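Long-range contacts in 4-hydroxybutyrate CoA-transferase (Porphyromonas gingivalis, PDB 3D3U), which probably transfers coenzyme A between acyl-CoA thioesters and small carboxylates, such as acetate and 4-hydroxybutyrate: residues L197-N202 with V390-V395; S205-G210 with R226-H231; S309-L314 with D340-A345; G351-A356 with N384-V389. All blocks are in the same frame, centred on the assembly; numbering follows the deposited sequence.

How the contacts relate
Contacts 1, 3 and 4 are buried and all reach the mixed sheet that holds strands 307-311, 352-356 and 388-391; contact 2 borders it and is only partly buried. Contact 4 lies within the sheet, pairing strands 352-356 and 388-391 by backbone hydrogen bonds. Contact 3, its centre about 7 Å from that of contact 4, packs helix 338-345 on the Ser309 and Ser353 face, with one weak hydrogen bond. Contact 1 shares strand 388-391 with contact 4 and sets helix 194-204 against the other face, mainly by apolar and van der Waals contact. In contact 2 two loops meet, and Ile207 and Leu206 reach from it to Ile310 and Ile354 of contacts 3 and 4.

Contact 1 of 4, residues L197-N202 with V390-V395; sequences LRIGQN and VTEYGV
Ile199 lies across Val390 and the start of the turn beyond it, using two branches at once. With CG2 anti to its own backbone N and CG1 beside it (chi1 -52°), CG1 rests 3.4 Å from the backbone N of Glu392, while CG2 meets Val390 CG1 at 3.9 Å. One helical turn later, Asn202 places CB 3.5 Å from the same Val390 CG1, which is therefore covered by two residues of one helix face. The Asn202 amide group continues over the backbone of Gly394 toward Val395, but its orientation is uncertain and no polar role can be read from it. Helix 194-204 packs here against the turn end of a beta-hairpin with a two-residue loop, formed by strands 388-391 and 394-397. A type I turn runs from Thr391 to Gly394, closed by Gly394 N to Thr391 O at 2.7 Å and Thr391 N to Gly394 O at 3.0 Å. Gly394, which ends the turn, has a phi of 131°, a positive value readily adopted by glycine. Farther out, the aliphatic root of Arg198 passes Glu392, CB to CB at 4.3 Å. Their charged ends are not paired, Arg198 NH2 and Glu392 OE1 standing 6.4 Å apart; Glu392 OE1 is instead hydrogen-bonded to Ser359 OG. Ile199 also touches Ala356 of strand 352-356, the next strand in the sheet.

Contact 2 of 4, residues S205-G210 with R226-H231; sequences SLIKDG and RALEGH
His231 CG is anti to its own carbonyl carbon (chi1 -73°), which swings the imidazole toward Ile207 and Asp209, and Ile207 has CG2 anti to its backbone N (chi1 -54°), directed at Leu228. The apolar half of the contact is Ile207 CG2 against Leu228 CD2 at 3.6 Å, the two side chains crossing at about a right angle. That same Leu228 methyl also covers one face of the His231 ring: CD2 sits 3.7 Å above the ring plane, over its centre, a CH-pi arrangement within one segment. Leu228 CD2 touches both the isoleucine and the imidazole, from directions roughly at right angles. Both segments are loops between a helix and a strand. Residues 205-210 lead from helix 194-204 into strand 212-215, and residues 226-231 from helix 219-226 into strand 235-237; the two strands are parallel neighbours, joined by a beta-alpha-beta crossover. At its edge the ring meets the other loop's backbone, CE1 lying 3.0 Å from Ile207 O and near the ring plane. The carboxylate of Asp209 comes from another direction, its plane turned 63° from the ring, with OD1 3.5 Å from His231 ND1. The second loop is folded by a type I turn from Leu228 to His231, closed by His231 N to Leu228 O at 2.9 Å. Inward, Ile207 continues onto Val308 and Ile310 of strand 307-311.

Contact 3 of 4, residues S309-L314 with D340-A345; sequences SINSCL and DFLRGA
Ser309, Asn311 and Phe341 carry most of the surface buried where strand 307-311 meets helix 338-345. Ser309 faces the helix with OG in the crowded position between its backbone N and carbonyl carbon (chi1 34°), and this points the hydroxyl at the helix backbone. Ser309 OG donates a weak hydrogen bond to Phe341 O at 3.2 Å and lies beside Ala345 CB, one helical turn on. Phe341 O already accepts the helical bond from Ala345 N, 2.7 Å away, which makes the serine a second donor. Beside the hydroxyl, Ser309 CB touches Phe341 CB at 3.7 Å; the phenyl ring itself leads away, toward Gln214 and Ile301. Two residues along the strand and on the same face, Asn311 has CG anti to its carbonyl carbon (chi1 -45°) and brings its amide against the CD1 methyl of Leu342. The short axes of strand and helix approach to 8.4 Å with their directions 152° apart, close to antiparallel. That is the geometry of a beta-alpha-beta crossover, since the chain goes on from the helix into strand 352-356, the parallel neighbour of 307-311. With one weak polar link and otherwise van der Waals contacts, the chemistry between these two segments implies a mainly nonpolar seating, in which the helix backbone supplies the buried serine hydroxyl with a weak acceptor.

Contact 4 of 4, residues G351-A356 with N384-V389; sequences GISIMA and NEVDYV
Two parallel strands of the mixed sheet, 352-356 and 388-391, pair here, Ile354 opposite Tyr388 and Met355 opposite Val389. Ser353 O receives both Tyr388 N and Asp387 N, each at 3.2 Å: Tyr388 N approaches nearly along the C=O direction (C=O...N 160°), Asp387 N from 21° off the carbonyl plane. Met355 N then donates a nearly straight bond to Tyr388 O at 3.1 Å, continuing the ladder. Before the pairing starts, the Asp387 side chain reaches back along the neighbouring strand. With CG anti to its carbonyl carbon, its OD2 accepts a weak bond from Ser353 N at 3.1 Å, bent to 131°, while OD1 forms a salt bridge with Lys346; the lysine would be expected to favour the charged carboxylate. On the face of Ile354 and Tyr388, Ile352 CG2 meets the ring edge at Tyr388 CE1, 3.7 Å away and near the ring plane, and Ile354 CG1 lies 4.2 Å from Tyr388 CB. Leu206 adds to this face. On the other, Met355 CB stands 4.1 Å from Val386 CG1, and helix 338-345 covers the neighbourhood, with Leu342 on Val386 and Ala345 on Ser353. Parallel strands bonded in this way, with helices packed on both faces, are typical of the three-layer alpha/beta architecture of Rossmann-like domains, consistent with the acetyl-CoA hydrolase/transferase family.

Contact 1 of 4, residues L197-N202 with V390-V395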
loop_
_atom_site.group_PDB
_atom_site.type_symbol
_atom_site.label_atom_id
_atom_site.label_comp_id
_atom_site.label_asym_id
_atom_site.label_seq_id
_atom_site.Cartn_x
_atom_site.Cartn_y
_atom_site.Cartn_z
ATOM N N LEU A 197 3.786 -7.699 19.804
ATOM C CA LEU A 197 5.155 -7.449 20.114
ATOM C C LEU A 197 5.981 -8.707 20.092
ATOM O O LEU A 197 7.034 -8.705 19.494
ATOM C CB LEU A 197 5.211 -6.768 21.478
ATOM C CG LEU A 197 5.775 -5.343 21.323
ATOM C CD1 LEU A 197 5.494 -4.641 19.929
ATOM C CD2 LEU A 197 5.336 -4.460 22.480
ATOM N N ARG A 198 5.544 -9.780 20.748
ATOM C CA ARG A 198 6.339 -11.016 20.673
ATOM C C ARG A 198 6.457 -11.407 19.210
ATOM O O ARG A 198 7.531 -11.851 18.799
ATOM C CB ARG A 198 5.793 -12.163 21.531
ATOM C CG ARG A 198 6.305 -12.122 22.976
ATOM C CD ARG A 198 5.166 -12.285 24.017
ATOM N NE ARG A 198 4.722 -13.697 24.188
ATOM C CZ ARG A 198 3.554 -14.148 24.730
ATOM N NH1 ARG A 198 2.612 -13.296 25.177
ATOM N NH2 ARG A 198 3.342 -15.474 24.787
ATOM N N ILE A 199 5.398 -11.195 18.402
ATOM C CA ILE A 199 5.488 -11.549 16.977
ATOM C C ILE A 199 6.674 -10.792 16.400
ATOM O O ILE A 199 7.642 -11.401 15.934
ATOM C CB ILE A 199 4.109 -11.354 16.182
ATOM C CG1 ILE A 199 2.946 -12.059 16.888
ATOM C CG2 ILE A 199 4.145 -11.896 14.748
ATOM C CD1 ILE A 199 1.669 -11.873 16.142
ATOM N N GLY A 200 6.601 -9.466 16.490
ATOM C CA GLY A 200 7.699 -8.568 16.183
ATOM C C GLY A 200 9.026 -9.126 16.606
ATOM O O GLY A 200 9.947 -9.156 15.836
ATOM N N GLN A 201 9.133 -9.615 17.820
ATOM C CA GLN A 201 10.422 -10.068 18.270
ATOM C C GLN A 201 10.920 -11.274 17.548
ATOM O O GLN A 201 12.099 -11.365 17.203
ATOM C CB GLN A 201 10.401 -10.439 19.705
ATOM C CG GLN A 201 11.789 -10.524 20.244
ATOM C CD GLN A 201 12.316 -9.088 20.493
ATOM O OE1 GLN A 201 11.504 -8.112 20.448
ATOM N NE2 GLN A 201 13.637 -8.947 20.787
ATOM N N ASN A 202 10.057 -12.238 17.347
ATOM C CA ASN A 202 10.509 -13.388 16.565
ATOM C C ASN A 202 10.953 -13.068 15.126
ATOM O O ASN A 202 11.763 -13.808 14.585
ATOM C CB ASN A 202 9.434 -14.461 16.465
ATOM C CG ASN A 202 9.127 -15.128 17.782
ATOM O OD1 ASN A 202 8.328 -14.659 18.567
ATOM N ND2 ASN A 202 9.701 -16.304 17.966
ATOM N N VAL A 390 5.644 -16.913 11.431
ATOM C CA VAL A 390 5.965 -16.465 12.779
ATOM C C VAL A 390 4.684 -16.196 13.501
ATOM O O VAL A 390 3.820 -15.534 12.947
ATOM C CB VAL A 390 6.735 -15.135 12.708
ATOM C CG1 VAL A 390 6.886 -14.535 14.098
ATOM C CG2 VAL A 390 8.074 -15.286 12.023
ATOM N N THR A 391 4.590 -16.631 14.743
ATOM C CA THR A 391 3.446 -16.335 15.614
ATOM C C THR A 391 3.994 -15.930 16.950
ATOM O O THR A 391 5.171 -16.198 17.272
ATOM C CB THR A 391 2.678 -17.633 15.790
ATOM O OG1 THR A 391 1.712 -17.732 14.746
ATOM C CG2 THR A 391 1.837 -17.664 17.031
ATOM N N GLU A 392 3.184 -15.329 17.791
ATOM C CA GLU A 392 3.679 -15.199 19.159
ATOM C C GLU A 392 4.376 -16.458 19.695
ATOM O O GLU A 392 5.122 -16.356 20.619
ATOM C CB GLU A 392 2.610 -14.776 20.151
ATOM C CG GLU A 392 1.592 -15.829 20.467
ATOM C CD GLU A 392 0.349 -15.773 19.554
ATOM O OE1 GLU A 392 -0.801 -16.263 20.038
ATOM O OE2 GLU A 392 0.529 -15.239 18.383
ATOM N N TYR A 393 4.175 -17.647 19.141
ATOM C CA TYR A 393 4.798 -18.794 19.792
ATOM C C TYR A 393 6.026 -19.177 19.070
ATOM O O TYR A 393 6.656 -20.175 19.466
ATOM C CB TYR A 393 3.894 -20.029 19.918
ATOM C CG TYR A 393 2.782 -19.746 20.829
ATOM C CD1 TYR A 393 2.964 -19.803 22.226
ATOM C CD2 TYR A 393 1.558 -19.322 20.331
ATOM C CE1 TYR A 393 1.948 -19.518 23.116
ATOM C CE2 TYR A 393 0.532 -18.982 21.212
ATOM C CZ TYR A 393 0.742 -19.087 22.602
ATOM O OH TYR A 393 -0.318 -18.806 23.451
ATOM N N GLY A 394 6.393 -18.451 18.026
ATOM C CA GLY A 394 7.734 -18.726 17.495
ATOM C C GLY A 394 7.754 -18.911 16.029
ATOM O O GLY A 394 6.775 -18.527 15.357
ATOM N N VAL A 395 8.851 -19.507 15.544
ATOM C CA VAL A 395 9.208 -19.497 14.115
ATOM C C VAL A 395 8.966 -20.838 13.470
ATOM O O VAL A 395 8.953 -21.798 14.149
ATOM C CB VAL A 395 10.636 -19.089 13.931
ATOM C CG1 VAL A 395 10.961 -19.013 12.469
ATOM C CG2 VAL A 395 10.872 -17.669 14.522
#

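Contact 2 of 4, residues S205-G210 with R226-H231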
loop_
_atom_site.group_PDB
_atom_site.type_symbol
_atom_site.label_atom_id
_atom_site.label_comp_id
_atom_site.label_asym_id
_atom_site.label_seq_id
_atom_site.Cartn_x
_atom_site.Cartn_y
_atom_site.Cartn_z
ATOM N N SER A 205 14.686 -12.032 14.539
ATOM C CA SER A 205 15.752 -13.066 14.393
ATOM C C SER A 205 16.019 -13.566 12.991
ATOM O O SER A 205 16.816 -14.491 12.831
ATOM C CB SER A 205 15.447 -14.359 15.130
ATOM O OG SER A 205 14.179 -14.317 15.702
ATOM N N LEU A 206 15.270 -13.061 12.020
ATOM C CA LEU A 206 15.394 -13.427 10.617
ATOM C C LEU A 206 15.992 -12.273 9.865
ATOM O O LEU A 206 16.418 -12.378 8.730
ATOM C CB LEU A 206 13.989 -13.710 10.036
ATOM C CG LEU A 206 13.185 -14.813 10.748
ATOM C CD1 LEU A 206 11.961 -15.188 9.956
ATOM C CD2 LEU A 206 13.983 -16.027 10.885
ATOM N N ILE A 207 16.016 -11.144 10.514
ATOM C CA ILE A 207 16.359 -9.937 9.830
ATOM C C ILE A 207 17.773 -9.583 10.250
ATOM O O ILE A 207 18.121 -9.700 11.466
ATOM C CB ILE A 207 15.336 -8.849 10.189
ATOM C CG1 ILE A 207 13.913 -9.370 9.893
ATOM C CG2 ILE A 207 15.630 -7.612 9.401
ATOM C CD1 ILE A 207 12.859 -8.335 9.619
ATOM N N LYS A 208 18.577 -9.207 9.246
ATOM C CA LYS A 208 19.995 -8.968 9.392
ATOM C C LYS A 208 20.304 -7.434 9.352
ATOM O O LYS A 208 19.681 -6.694 8.581
ATOM C CB LYS A 208 20.684 -9.662 8.229
ATOM C CG LYS A 208 21.206 -11.060 8.519
ATOM C CD LYS A 208 22.216 -11.643 7.470
ATOM C CE LYS A 208 22.079 -13.166 7.604
ATOM N NZ LYS A 208 22.760 -14.201 6.663
ATOM N N ASP A 209 21.287 -6.928 10.093
ATOM C CA ASP A 209 21.741 -5.572 9.739
ATOM C C ASP A 209 21.931 -5.546 8.225
ATOM O O ASP A 209 22.534 -6.459 7.685
ATOM C CB ASP A 209 23.074 -5.212 10.389
ATOM C CG ASP A 209 23.068 -5.436 11.846
ATOM O OD1 ASP A 209 22.199 -6.180 12.328
ATOM O OD2 ASP A 209 23.913 -4.972 12.631
ATOM N N GLY A 210 21.410 -4.543 7.544
ATOM C CA GLY A 210 21.672 -4.332 6.124
ATOM C C GLY A 210 20.591 -4.708 5.129
ATOM O O GLY A 210 20.851 -4.668 3.915
ATOM N N ARG A 226 9.681 -1.974 16.180
ATOM C CA ARG A 226 10.091 -1.936 17.601
ATOM C C ARG A 226 11.177 -2.951 17.877
ATOM O O ARG A 226 12.220 -2.589 18.424
ATOM C CB ARG A 226 8.951 -2.074 18.592
ATOM C CG ARG A 226 8.195 -0.770 18.963
ATOM C CD ARG A 226 9.064 0.507 19.229
ATOM N NE ARG A 226 8.136 1.642 19.299
ATOM C CZ ARG A 226 8.400 2.970 19.482
ATOM N NH1 ARG A 226 9.634 3.485 19.595
ATOM N NH2 ARG A 226 7.364 3.798 19.549
ATOM N N ALA A 227 11.003 -4.214 17.456
ATOM C CA ALA A 227 12.048 -5.273 17.641
ATOM C C ALA A 227 13.381 -4.929 16.946
ATOM O O ALA A 227 14.393 -5.579 17.160
ATOM C CB ALA A 227 11.504 -6.654 17.148
ATOM N N LEU A 228 13.422 -3.940 16.068
ATOM C CA LEU A 228 14.665 -3.802 15.243
ATOM C C LEU A 228 15.525 -2.599 15.714
ATOM O O LEU A 228 16.417 -2.125 14.978
ATOM C CB LEU A 228 14.298 -3.697 13.733
ATOM C CG LEU A 228 13.655 -4.938 13.091
ATOM C CD1 LEU A 228 12.615 -4.584 12.112
ATOM C CD2 LEU A 228 14.628 -5.920 12.441
ATOM N N GLU A 229 15.198 -2.083 16.899
ATOM C CA GLU A 229 15.888 -0.915 17.381
ATOM C C GLU A 229 17.392 -1.180 17.671
ATOM O O GLU A 229 18.184 -0.239 17.650
ATOM C CB GLU A 229 15.134 -0.204 18.551
ATOM C CG GLU A 229 13.665 0.152 18.261
ATOM C CD GLU A 229 13.110 1.241 19.158
ATOM O OE1 GLU A 229 11.980 1.783 18.884
ATOM O OE2 GLU A 229 13.830 1.599 20.100
ATOM N N GLY A 230 17.794 -2.450 17.837
ATOM C CA GLY A 230 19.206 -2.838 17.821
ATOM C C GLY A 230 19.838 -3.215 16.482
ATOM O O GLY A 230 20.937 -3.821 16.436
ATOM N N HIS A 231 19.195 -2.848 15.380
ATOM C CA HIS A 231 19.725 -3.116 14.038
ATOM C C HIS A 231 20.361 -1.881 13.456
ATOM O O HIS A 231 20.161 -0.779 13.952
ATOM C CB HIS A 231 18.647 -3.739 13.116
ATOM C CG HIS A 231 18.323 -5.178 13.459
ATOM N ND1 HIS A 231 18.745 -6.242 12.694
ATOM C CD2 HIS A 231 17.697 -5.728 14.542
ATOM C CE1 HIS A 231 18.398 -7.374 13.287
ATOM N NE2 HIS A 231 17.762 -7.092 14.405
#

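Contact 3 of 4, residues S309-L314 with D340-A345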
loop_
_atom_site.group_PDB
_atom_site.type_symbol
_atom_site.label_atom_id
_atom_site.label_comp_id
_atom_site.label_asym_id
_atom_site.label_seq_id
_atom_site.Cartn_x
_atom_site.Cartn_y
_atom_site.Cartn_z
ATOM N N SER A 309 10.401 -9.404 2.907
ATOM C CA SER A 309 9.022 -8.857 2.914
ATOM C C SER A 309 8.335 -9.465 4.068
ATOM O O SER A 309 8.486 -10.680 4.281
ATOM C CB SER A 309 8.222 -9.187 1.635
ATOM O OG SER A 309 8.621 -10.457 1.184
ATOM N N ILE A 310 7.599 -8.639 4.828
ATOM C CA ILE A 310 6.747 -9.191 5.886
ATOM C C ILE A 310 5.256 -8.862 5.799
ATOM O O ILE A 310 4.862 -7.673 6.024
ATOM C CB ILE A 310 7.191 -8.756 7.219
ATOM C CG1 ILE A 310 8.693 -8.847 7.337
ATOM C CG2 ILE A 310 6.271 -9.496 8.320
ATOM C CD1 ILE A 310 9.213 -8.057 8.500
ATOM N N ASN A 311 4.455 -9.908 5.562
ATOM C CA ASN A 311 3.030 -9.753 5.302
ATOM C C ASN A 311 2.269 -10.538 6.297
ATOM O O ASN A 311 2.812 -11.378 7.008
ATOM C CB ASN A 311 2.662 -10.268 3.931
ATOM C CG ASN A 311 3.631 -9.802 2.890
ATOM O OD1 ASN A 311 3.817 -8.563 2.687
ATOM N ND2 ASN A 311 4.368 -10.794 2.276
ATOM N N SER A 312 0.982 -10.275 6.352
ATOM C CA SER A 312 0.192 -10.882 7.378
ATOM C C SER A 312 -1.152 -11.249 6.787
ATOM O O SER A 312 -1.957 -10.383 6.400
ATOM C CB SER A 312 0.102 -9.985 8.597
ATOM O OG SER A 312 -0.824 -10.554 9.467
ATOM N N CYS A 313 -1.287 -12.577 6.674
ATOM C CA CYS A 313 -2.423 -13.301 6.231
ATOM C C CYS A 313 -3.335 -13.607 7.346
ATOM O O CYS A 313 -3.001 -13.484 8.531
ATOM C CB CYS A 313 -2.014 -14.629 5.652
ATOM S SG CYS A 313 -1.290 -14.372 4.042
ATOM N N LEU A 314 -4.514 -14.052 6.930
ATOM C CA LEU A 314 -5.639 -14.154 7.823
ATOM C C LEU A 314 -5.857 -15.622 8.283
ATOM O O LEU A 314 -6.402 -15.867 9.388
ATOM C CB LEU A 314 -6.861 -13.296 7.331
ATOM C CG LEU A 314 -6.783 -11.720 7.728
ATOM C CD1 LEU A 314 -6.922 -11.333 9.292
ATOM C CD2 LEU A 314 -5.627 -10.687 7.056
ATOM N N ASP A 340 2.978 -10.176 -4.584
ATOM C CA ASP A 340 3.982 -9.548 -5.410
ATOM C C ASP A 340 5.302 -9.633 -4.684
ATOM O O ASP A 340 6.319 -10.106 -5.266
ATOM C CB ASP A 340 3.617 -8.091 -5.621
ATOM C CG ASP A 340 2.439 -7.941 -6.582
ATOM O OD1 ASP A 340 1.737 -6.855 -6.493
ATOM O OD2 ASP A 340 2.197 -8.859 -7.455
ATOM N N PHE A 341 5.274 -9.206 -3.412
ATOM C CA PHE A 341 6.440 -9.223 -2.558
ATOM C C PHE A 341 6.931 -10.611 -2.133
ATOM O O PHE A 341 8.112 -10.808 -2.002
ATOM C CB PHE A 341 6.196 -8.327 -1.369
ATOM C CG PHE A 341 6.528 -6.938 -1.629
ATOM C CD1 PHE A 341 7.847 -6.541 -1.729
ATOM C CD2 PHE A 341 5.554 -5.997 -1.788
ATOM C CE1 PHE A 341 8.209 -5.240 -1.977
ATOM C CE2 PHE A 341 5.904 -4.615 -2.050
ATOM C CZ PHE A 341 7.204 -4.257 -2.112
ATOM N N LEU A 342 6.048 -11.593 -1.956
ATOM C CA LEU A 342 6.515 -12.994 -1.820
ATOM C C LEU A 342 7.500 -13.410 -2.891
ATOM O O LEU A 342 8.598 -13.908 -2.561
ATOM C CB LEU A 342 5.357 -14.004 -1.857
ATOM C CG LEU A 342 4.972 -14.768 -0.587
ATOM C CD1 LEU A 342 4.471 -13.754 0.551
ATOM C CD2 LEU A 342 3.918 -15.907 -0.884
ATOM N N ARG A 343 7.037 -13.232 -4.145
ATOM C CA ARG A 343 7.665 -13.626 -5.402
ATOM C C ARG A 343 9.008 -12.860 -5.594
ATOM O O ARG A 343 10.061 -13.417 -5.951
ATOM C CB ARG A 343 6.684 -13.246 -6.578
ATOM C CG ARG A 343 5.414 -14.152 -6.976
ATOM C CD ARG A 343 4.838 -13.924 -8.485
ATOM N NE ARG A 343 5.554 -14.709 -9.517
ATOM C CZ ARG A 343 5.629 -16.072 -9.501
ATOM N NH1 ARG A 343 6.306 -16.799 -10.425
ATOM N NH2 ARG A 343 5.015 -16.730 -8.498
ATOM N N GLY A 344 8.901 -11.552 -5.364
ATOM C CA GLY A 344 9.945 -10.643 -5.582
ATOM C C GLY A 344 10.934 -10.807 -4.492
ATOM O O GLY A 344 12.137 -10.681 -4.774
ATOM N N ALA A 345 10.506 -11.105 -3.253
ATOM C CA ALA A 345 11.507 -11.478 -2.188
ATOM C C ALA A 345 12.303 -12.718 -2.559
ATOM O O ALA A 345 13.478 -12.842 -2.150
ATOM C CB ALA A 345 10.915 -11.664 -0.819
#

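Contact 4 of 4, residues G351-A356 with N384-V389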
loop_
_atom_site.group_PDB
_atom_site.type_symbol
_atom_site.label_atom_id
_atom_site.label_comp_id
_atom_site.label_asym_id
_atom_site.label_seq_id
_atom_site.Cartn_x
_atom_site.Cartn_y
_atom_site.Cartn_z
ATOM N N GLY A 351 17.245 -12.989 0.067
ATOM C CA GLY A 351 15.950 -12.457 0.468
ATOM C C GLY A 351 15.176 -13.559 1.089
ATOM O O GLY A 351 15.496 -14.671 0.913
ATOM N N ILE A 352 14.159 -13.257 1.841
ATOM C CA ILE A 352 13.302 -14.263 2.354
ATOM C C ILE A 352 11.923 -13.653 2.440
ATOM O O ILE A 352 11.757 -12.497 2.161
ATOM C CB ILE A 352 13.703 -14.648 3.754
ATOM C CG1 ILE A 352 13.881 -13.405 4.647
ATOM C CG2 ILE A 352 14.774 -15.769 3.775
ATOM C CD1 ILE A 352 13.706 -13.750 6.147
ATOM N N SER A 353 10.908 -14.406 2.811
ATOM C CA SER A 353 9.645 -13.777 2.981
ATOM C C SER A 353 9.051 -14.413 4.207
ATOM O O SER A 353 9.105 -15.633 4.364
ATOM C CB SER A 353 8.790 -13.971 1.750
ATOM O OG SER A 353 8.571 -15.368 1.539
ATOM N N ILE A 354 8.549 -13.569 5.096
ATOM C CA ILE A 354 7.880 -13.987 6.337
ATOM C C ILE A 354 6.361 -13.662 6.347
ATOM O O ILE A 354 5.997 -12.531 5.974
ATOM C CB ILE A 354 8.546 -13.251 7.515
ATOM C CG1 ILE A 354 10.087 -13.454 7.516
ATOM C CG2 ILE A 354 7.929 -13.702 8.790
ATOM C CD1 ILE A 354 10.856 -12.324 8.270
ATOM N N MET A 355 5.500 -14.621 6.744
ATOM C CA MET A 355 4.095 -14.376 7.001
ATOM C C MET A 355 4.015 -14.356 8.525
ATOM O O MET A 355 4.277 -15.327 9.171
ATOM C CB MET A 355 3.194 -15.449 6.374
ATOM C CG MET A 355 1.857 -14.959 5.770
ATOM S SD MET A 355 1.432 -15.444 3.905
ATOM C CE MET A 355 0.918 -13.903 2.898
ATOM N N ALA A 356 3.722 -13.225 9.126
ATOM C CA ALA A 356 3.604 -13.198 10.568
ATOM C C ALA A 356 2.138 -12.919 10.890
ATOM O O ALA A 356 1.549 -12.019 10.246
ATOM C CB ALA A 356 4.504 -12.079 11.149
ATOM N N ASN A 384 4.921 -23.706 -2.001
ATOM C CA ASN A 384 6.107 -23.171 -2.779
ATOM C C ASN A 384 6.086 -21.649 -3.012
ATOM O O ASN A 384 6.364 -21.147 -4.133
ATOM C CB ASN A 384 6.061 -23.791 -4.159
ATOM C CG ASN A 384 4.631 -24.059 -4.603
ATOM O OD1 ASN A 384 3.814 -23.144 -4.764
ATOM N ND2 ASN A 384 4.314 -25.346 -4.750
ATOM N N GLU A 385 5.689 -20.966 -1.925
ATOM C CA GLU A 385 5.446 -19.531 -1.758
ATOM C C GLU A 385 6.391 -18.979 -0.585
ATOM O O GLU A 385 7.413 -18.320 -0.884
ATOM C CB GLU A 385 3.914 -19.268 -1.561
ATOM C CG GLU A 385 3.119 -18.667 -2.729
ATOM C CD GLU A 385 3.620 -19.013 -4.151
ATOM O OE1 GLU A 385 4.175 -20.131 -4.319
ATOM O OE2 GLU A 385 3.431 -18.171 -5.128
ATOM N N VAL A 386 6.137 -19.325 0.690
ATOM C CA VAL A 386 6.689 -18.606 1.860
ATOM C C VAL A 386 7.848 -19.339 2.542
ATOM O O VAL A 386 7.876 -20.571 2.529
ATOM C CB VAL A 386 5.517 -18.423 2.827
ATOM C CG1 VAL A 386 5.792 -17.424 3.918
ATOM C CG2 VAL A 386 4.244 -18.026 2.006
ATOM N N ASP A 387 8.810 -18.625 3.141
ATOM C CA ASP A 387 9.998 -19.330 3.711
ATOM C C ASP A 387 9.922 -19.454 5.180
ATOM O O ASP A 387 10.390 -20.411 5.728
ATOM C CB ASP A 387 11.329 -18.634 3.397
ATOM C CG ASP A 387 11.421 -18.133 1.981
ATOM O OD1 ASP A 387 10.863 -18.842 1.108
ATOM O OD2 ASP A 387 11.997 -17.038 1.658
ATOM N N TYR A 388 9.368 -18.442 5.809
ATOM C CA TYR A 388 9.081 -18.482 7.237
ATOM C C TYR A 388 7.660 -18.068 7.641
ATOM O O TYR A 388 6.986 -17.349 6.921
ATOM C CB TYR A 388 10.014 -17.576 8.007
ATOM C CG TYR A 388 11.384 -17.945 7.795
ATOM C CD1 TYR A 388 12.171 -17.229 6.960
ATOM C CD2 TYR A 388 11.899 -19.024 8.448
ATOM C CE1 TYR A 388 13.442 -17.569 6.757
ATOM C CE2 TYR A 388 13.221 -19.422 8.260
ATOM C CZ TYR A 388 13.990 -18.687 7.402
ATOM O OH TYR A 388 15.305 -19.086 7.195
ATOM N N VAL A 389 7.248 -18.524 8.828
ATOM C CA VAL A 389 5.963 -18.200 9.413
ATOM C C VAL A 389 6.212 -17.991 10.885
ATOM O O VAL A 389 6.884 -18.823 11.534
ATOM C CB VAL A 389 4.973 -19.377 9.259
ATOM C CG1 VAL A 389 3.625 -19.000 9.694
ATOM C CG2 VAL A 389 4.915 -19.785 7.857
#